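Local structure of Rho guanine nucleotide exchange factor TIAM2 (Mus musculus, 3A8P) at residues Lys20-Leu25 / Val101-Ala106; Thr50-Glu55 / Arg69-Ala74. The protein stimulates GDP-GTP exchange on the Rho-family GTPase Rac1, linking extracellular laminin signals to the cytoskeleton, and is represented here by its PHCCEx domain. All coordinates share one frame; numbering follows the deposited sequence.

Contact 1: residues Lys20-Leu25 / Val101-Ala106; sequences KPLVTL and VYLFQA
Leu22 carries its CG anti to the backbone N (chi1 -177°), while Leu103 turns its CG anti to the carbonyl carbon (chi1 -72°), and the two branched chains meet across the strands, CD2 of Leu22 lying 4.1 Å from CG of Leu103. The same methyl also touches CG1 of Val101. Beside them Val23 and Val101 lie side by side and point the same way, their CB atoms 3.7 Å apart. On the other face, CD1 of the Tyr102 ring rests near CA and CB of Pro21.

The backbones hold these groups in place. Lys20 and Leu103 form a hydrogen-bonded antiparallel pair, with Leu103 N 2.8 Å from Lys20 O and Lys20 N bonded in return to Leu103 O. Further on, the ladder slips by one residue. Val101 O accepts two amides, from Leu22 N at 3.0 Å and from Val23 N at 3.2 Å, both arriving from the same face of the carbonyl plane. Val101 N closes the set on Val23 O, standing above that carbonyl's plane. Since two residues of one strand thus face one of the other, Leu22 points toward strand 101-105, where its side chain can join Leu103.

Val101 also packs on Ala241 of helix 236-245, and Val23 on Leu31 and Leu33 of strand 30-33. Leu22, Val23 and Val101 make a classic beta bulge, here in the pairing of the first and last strands of the PH-domain sheet.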
# COMPACT_ATOMS: atom_id res chain seq x y z
N LYS A 20 -1.17 -1.83 16.37
CA LYS A 20 0.16 -1.31 16.61
C LYS A 20 0.68 -0.54 15.41
O LYS A 20 0.83 -1.09 14.32
CB LYS A 20 1.11 -2.47 16.93
CG LYS A 20 2.55 -2.08 17.21
CD LYS A 20 3.35 -3.32 17.58
CE LYS A 20 4.78 -2.98 17.94
NZ LYS A 20 5.50 -4.17 18.48
N PRO A 21 0.95 0.76 15.59
CA PRO A 21 1.47 1.59 14.50
C PRO A 21 2.90 1.15 14.26
O PRO A 21 3.63 0.85 15.20
CB PRO A 21 1.36 3.01 15.07
CG PRO A 21 1.59 2.79 16.54
CD PRO A 21 0.75 1.56 16.82
N LEU A 22 3.31 1.10 12.99
CA LEU A 22 4.65 0.64 12.65
C LEU A 22 5.55 1.66 11.96
O LEU A 22 6.71 1.83 12.33
CB LEU A 22 4.55 -0.62 11.77
CG LEU A 22 5.86 -1.30 11.36
CD1 LEU A 22 6.61 -1.75 12.61
CD2 LEU A 22 5.56 -2.49 10.46
N VAL A 23 5.02 2.31 10.93
CA VAL A 23 5.80 3.29 10.18
C VAL A 23 4.99 4.57 9.98
O VAL A 23 3.77 4.52 9.83
CB VAL A 23 6.19 2.74 8.79
CG1 VAL A 23 6.94 3.80 8.00
CG2 VAL A 23 7.06 1.49 8.94
N THR A 24 5.68 5.70 9.97
CA THR A 24 5.03 6.98 9.75
C THR A 24 5.92 7.90 8.91
O THR A 24 7.14 7.75 8.88
CB THR A 24 4.70 7.69 11.08
OG1 THR A 24 3.94 8.88 10.80
CG2 THR A 24 5.97 8.08 11.82
N LEU A 25 5.29 8.84 8.22
CA LEU A 25 6.00 9.79 7.37
C LEU A 25 6.30 11.07 8.14
O LEU A 25 5.40 11.85 8.43
CB LEU A 25 5.15 10.09 6.14
CG LEU A 25 5.73 10.97 5.03
CD1 LEU A 25 6.95 10.29 4.42
CD2 LEU A 25 4.67 11.20 3.97
N VAL A 101 2.04 2.98 7.98
CA VAL A 101 1.91 1.53 7.99
C VAL A 101 1.45 1.11 9.38
O VAL A 101 1.95 1.61 10.39
CB VAL A 101 3.24 0.84 7.64
CG1 VAL A 101 3.06 -0.67 7.59
CG2 VAL A 101 3.75 1.35 6.28
N TYR A 102 0.49 0.19 9.43
CA TYR A 102 -0.08 -0.28 10.69
C TYR A 102 -0.16 -1.80 10.76
O TYR A 102 -0.31 -2.47 9.74
CB TYR A 102 -1.49 0.27 10.87
CG TYR A 102 -1.60 1.77 10.76
CD1 TYR A 102 -1.38 2.59 11.87
CD2 TYR A 102 -1.90 2.38 9.55
CE1 TYR A 102 -1.46 3.97 11.78
CE2 TYR A 102 -1.97 3.76 9.44
CZ TYR A 102 -1.75 4.55 10.55
OH TYR A 102 -1.82 5.92 10.43
N LEU A 103 -0.06 -2.32 11.98
CA LEU A 103 -0.17 -3.75 12.20
C LEU A 103 -1.46 -4.01 12.97
O LEU A 103 -1.87 -3.19 13.80
CB LEU A 103 1.02 -4.27 13.01
CG LEU A 103 2.36 -4.32 12.27
CD1 LEU A 103 3.41 -4.91 13.20
CD2 LEU A 103 2.23 -5.17 11.01
N PHE A 104 -2.09 -5.14 12.67
CA PHE A 104 -3.32 -5.56 13.32
C PHE A 104 -3.22 -7.07 13.57
O PHE A 104 -2.53 -7.78 12.84
CB PHE A 104 -4.54 -5.34 12.41
CG PHE A 104 -4.91 -3.90 12.21
CD1 PHE A 104 -5.70 -3.24 13.15
CD2 PHE A 104 -4.50 -3.21 11.08
CE1 PHE A 104 -6.08 -1.92 12.96
CE2 PHE A 104 -4.87 -1.88 10.87
CZ PHE A 104 -5.66 -1.23 11.82
N GLN A 105 -3.89 -7.55 14.61
CA GLN A 105 -3.91 -8.98 14.87
C GLN A 105 -5.36 -9.39 15.01
O GLN A 105 -6.04 -8.95 15.94
CB GLN A 105 -3.15 -9.34 16.15
CG GLN A 105 -3.38 -10.80 16.54
CD GLN A 105 -2.61 -11.23 17.77
OE1 GLN A 105 -2.42 -10.45 18.70
NE2 GLN A 105 -2.18 -12.49 17.80
N ALA A 106 -5.83 -10.20 14.08
CA ALA A 106 -7.20 -10.67 14.08
C ALA A 106 -7.33 -11.77 15.13
O ALA A 106 -6.37 -12.09 15.83
CB ALA A 106 -7.57 -11.20 12.72

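Contact 2: residues Thr50-Glu55 / Arg69-Ala74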
# COMPACT_ATOMS: atom_id res chain seq x y z
N THR A 50 -13.53 4.18 6.67
CA THR A 50 -12.99 4.65 7.93
C THR A 50 -13.02 3.57 9.00
O THR A 50 -14.04 2.91 9.22
CB THR A 50 -13.80 5.88 8.46
OG1 THR A 50 -13.78 6.92 7.48
CG2 THR A 50 -13.21 6.39 9.77
N LEU A 51 -11.89 3.37 9.66
CA LEU A 51 -11.80 2.39 10.74
C LEU A 51 -11.89 3.18 12.03
O LEU A 51 -11.04 4.03 12.30
CB LEU A 51 -10.46 1.63 10.68
CG LEU A 51 -10.28 0.61 9.56
CD1 LEU A 51 -8.80 0.20 9.43
CD2 LEU A 51 -11.16 -0.61 9.86
N LEU A 52 -12.93 2.92 12.81
CA LEU A 52 -13.14 3.60 14.09
C LEU A 52 -12.72 2.68 15.22
O LEU A 52 -13.11 1.52 15.26
CB LEU A 52 -14.61 3.97 14.25
CG LEU A 52 -15.17 4.85 13.13
CD1 LEU A 52 -16.67 5.01 13.29
CD2 LEU A 52 -14.46 6.21 13.15
N PHE A 53 -11.91 3.21 16.13
CA PHE A 53 -11.41 2.43 17.25
C PHE A 53 -12.11 2.81 18.55
O PHE A 53 -12.11 3.97 18.94
CB PHE A 53 -9.90 2.65 17.41
CG PHE A 53 -9.09 2.13 16.26
CD1 PHE A 53 -8.12 1.15 16.47
CD2 PHE A 53 -9.28 2.62 14.97
CE1 PHE A 53 -7.35 0.67 15.41
CE2 PHE A 53 -8.51 2.14 13.90
CZ PHE A 53 -7.54 1.16 14.13
N TYR A 54 -12.71 1.82 19.21
CA TYR A 54 -13.41 2.05 20.47
C TYR A 54 -12.68 1.25 21.54
O TYR A 54 -12.27 0.11 21.29
CB TYR A 54 -14.85 1.55 20.38
CG TYR A 54 -15.70 2.28 19.38
CD1 TYR A 54 -16.47 3.39 19.76
CD2 TYR A 54 -15.74 1.87 18.05
CE1 TYR A 54 -17.26 4.07 18.83
CE2 TYR A 54 -16.52 2.54 17.12
CZ TYR A 54 -17.28 3.63 17.51
OH TYR A 54 -18.07 4.26 16.59
N GLU A 55 -12.52 1.82 22.73
CA GLU A 55 -11.83 1.09 23.78
C GLU A 55 -12.70 0.03 24.46
O GLU A 55 -12.20 -0.77 25.24
CB GLU A 55 -11.26 2.07 24.81
CG GLU A 55 -9.81 2.43 24.51
CD GLU A 55 -9.33 3.68 25.22
OE1 GLU A 55 -8.12 4.00 25.11
OE2 GLU A 55 -10.16 4.35 25.87
N ARG A 69 -11.85 6.42 20.14
CA ARG A 69 -10.66 7.05 20.69
C ARG A 69 -9.87 7.60 19.52
O ARG A 69 -9.08 8.53 19.67
CB ARG A 69 -9.79 6.04 21.45
CG ARG A 69 -10.17 5.83 22.90
CD ARG A 69 -10.06 7.11 23.72
NE ARG A 69 -8.68 7.61 23.80
CZ ARG A 69 -8.24 8.71 23.19
NH1 ARG A 69 -9.05 9.45 22.45
NH2 ARG A 69 -6.97 9.07 23.34
N CYS A 70 -10.07 7.00 18.34
CA CYS A 70 -9.37 7.43 17.14
C CYS A 70 -9.94 6.79 15.89
O CYS A 70 -10.71 5.83 15.96
CB CYS A 70 -7.88 7.08 17.25
SG CYS A 70 -7.59 5.32 17.46
N ALA A 71 -9.55 7.32 14.74
CA ALA A 71 -10.03 6.81 13.46
C ALA A 71 -8.90 6.68 12.46
O ALA A 71 -7.92 7.42 12.50
CB ALA A 71 -11.10 7.75 12.91
N LEU A 72 -9.04 5.73 11.55
CA LEU A 72 -8.04 5.51 10.52
C LEU A 72 -8.76 5.58 9.17
O LEU A 72 -9.63 4.75 8.88
CB LEU A 72 -7.39 4.14 10.73
CG LEU A 72 -6.00 3.88 10.15
CD1 LEU A 72 -5.37 2.69 10.87
CD2 LEU A 72 -6.09 3.63 8.64
N PHE A 73 -8.43 6.59 8.37
CA PHE A 73 -9.04 6.77 7.05
C PHE A 73 -8.24 5.95 6.07
O PHE A 73 -7.14 6.32 5.67
CB PHE A 73 -9.04 8.27 6.70
CG PHE A 73 -9.79 9.10 7.70
CD1 PHE A 73 -11.18 9.13 7.69
CD2 PHE A 73 -9.12 9.77 8.73
CE1 PHE A 73 -11.90 9.79 8.69
CE2 PHE A 73 -9.83 10.43 9.73
CZ PHE A 73 -11.22 10.44 9.71
N ALA A 74 -8.81 4.81 5.68
CA ALA A 74 -8.15 3.86 4.80
C ALA A 74 -8.33 3.99 3.30
O ALA A 74 -8.01 3.05 2.57
CB ALA A 74 -8.53 2.45 5.24
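Phe53 and Cys70 face each other on the inner side of an antiparallel pair, the sulfur meeting the ring obliquely: Cys70 SG is 4.4 Å from the Phe53 ring centroid, 37° off its normal. It presses closer to the root of the side chain, 3.5 Å from Phe53 CB. Cys70 holds SG between its backbone N and carbonyl carbon (chi1 60°), the crowded position. Farther out, CE2 of the ring passes 3.9 Å from CB of Leu72, the two side chains crossing obliquely, and Leu72 in turn meets Leu51 CB to CB.

On the opposite face Thr50 and Phe73 lie side by side, pointing the same way; Thr50 OG1 approaches Phe73 CD1 at 3.4 Å, and Thr50 CG2 touches CE1 of the same Phe73 ring. Next along this face, Leu52 reaches Ala71 CB with its CD2 methyl. At the exposed end the extended Glu55 meets an Arg69 bent at chi2 and chi3, their carboxylate and guanidinium planes 72° apart. The salt bridge is long, 3.9 Å from Glu55 OE1 to Arg69 NE, and much of the touching is made by Arg69 CG.

Four backbone bonds fix the register, among them Leu51 N to Leu72 O. Phe53 also meets Phe19 and Tyr42 edge-to-face; an alanine here would probably leave Cys70 SG without its aromatic partner and open a gap beside Leu72. Both strands belong to the antiparallel sheet of the PH domain, where Leu51, Phe53 and Leu72 help form the apolar interior of the curled PH fold.

Overall arrangement
Both contacts belong to one PH domain and one curled antiparallel sheet, their centres about 13 Å apart. Along the chain, contact 2 is nested within contact 1: strands 50-54 and 70-73 fall between the first strand, 11-26, and the last, 101-105. Strand 40-47 joins strand 11-26 to strand 50-54. The two pairings also meet through side chains across the interior, where Phe104 CE1 lies 3.6 Å from Phe53 CZ and Tyr102 CD2 packs on Leu72 CD1. Neighbours in the ladder and partners across the core thus combine in one PH module, a domain that, with the CC-Ex region, is necessary for membrane localization.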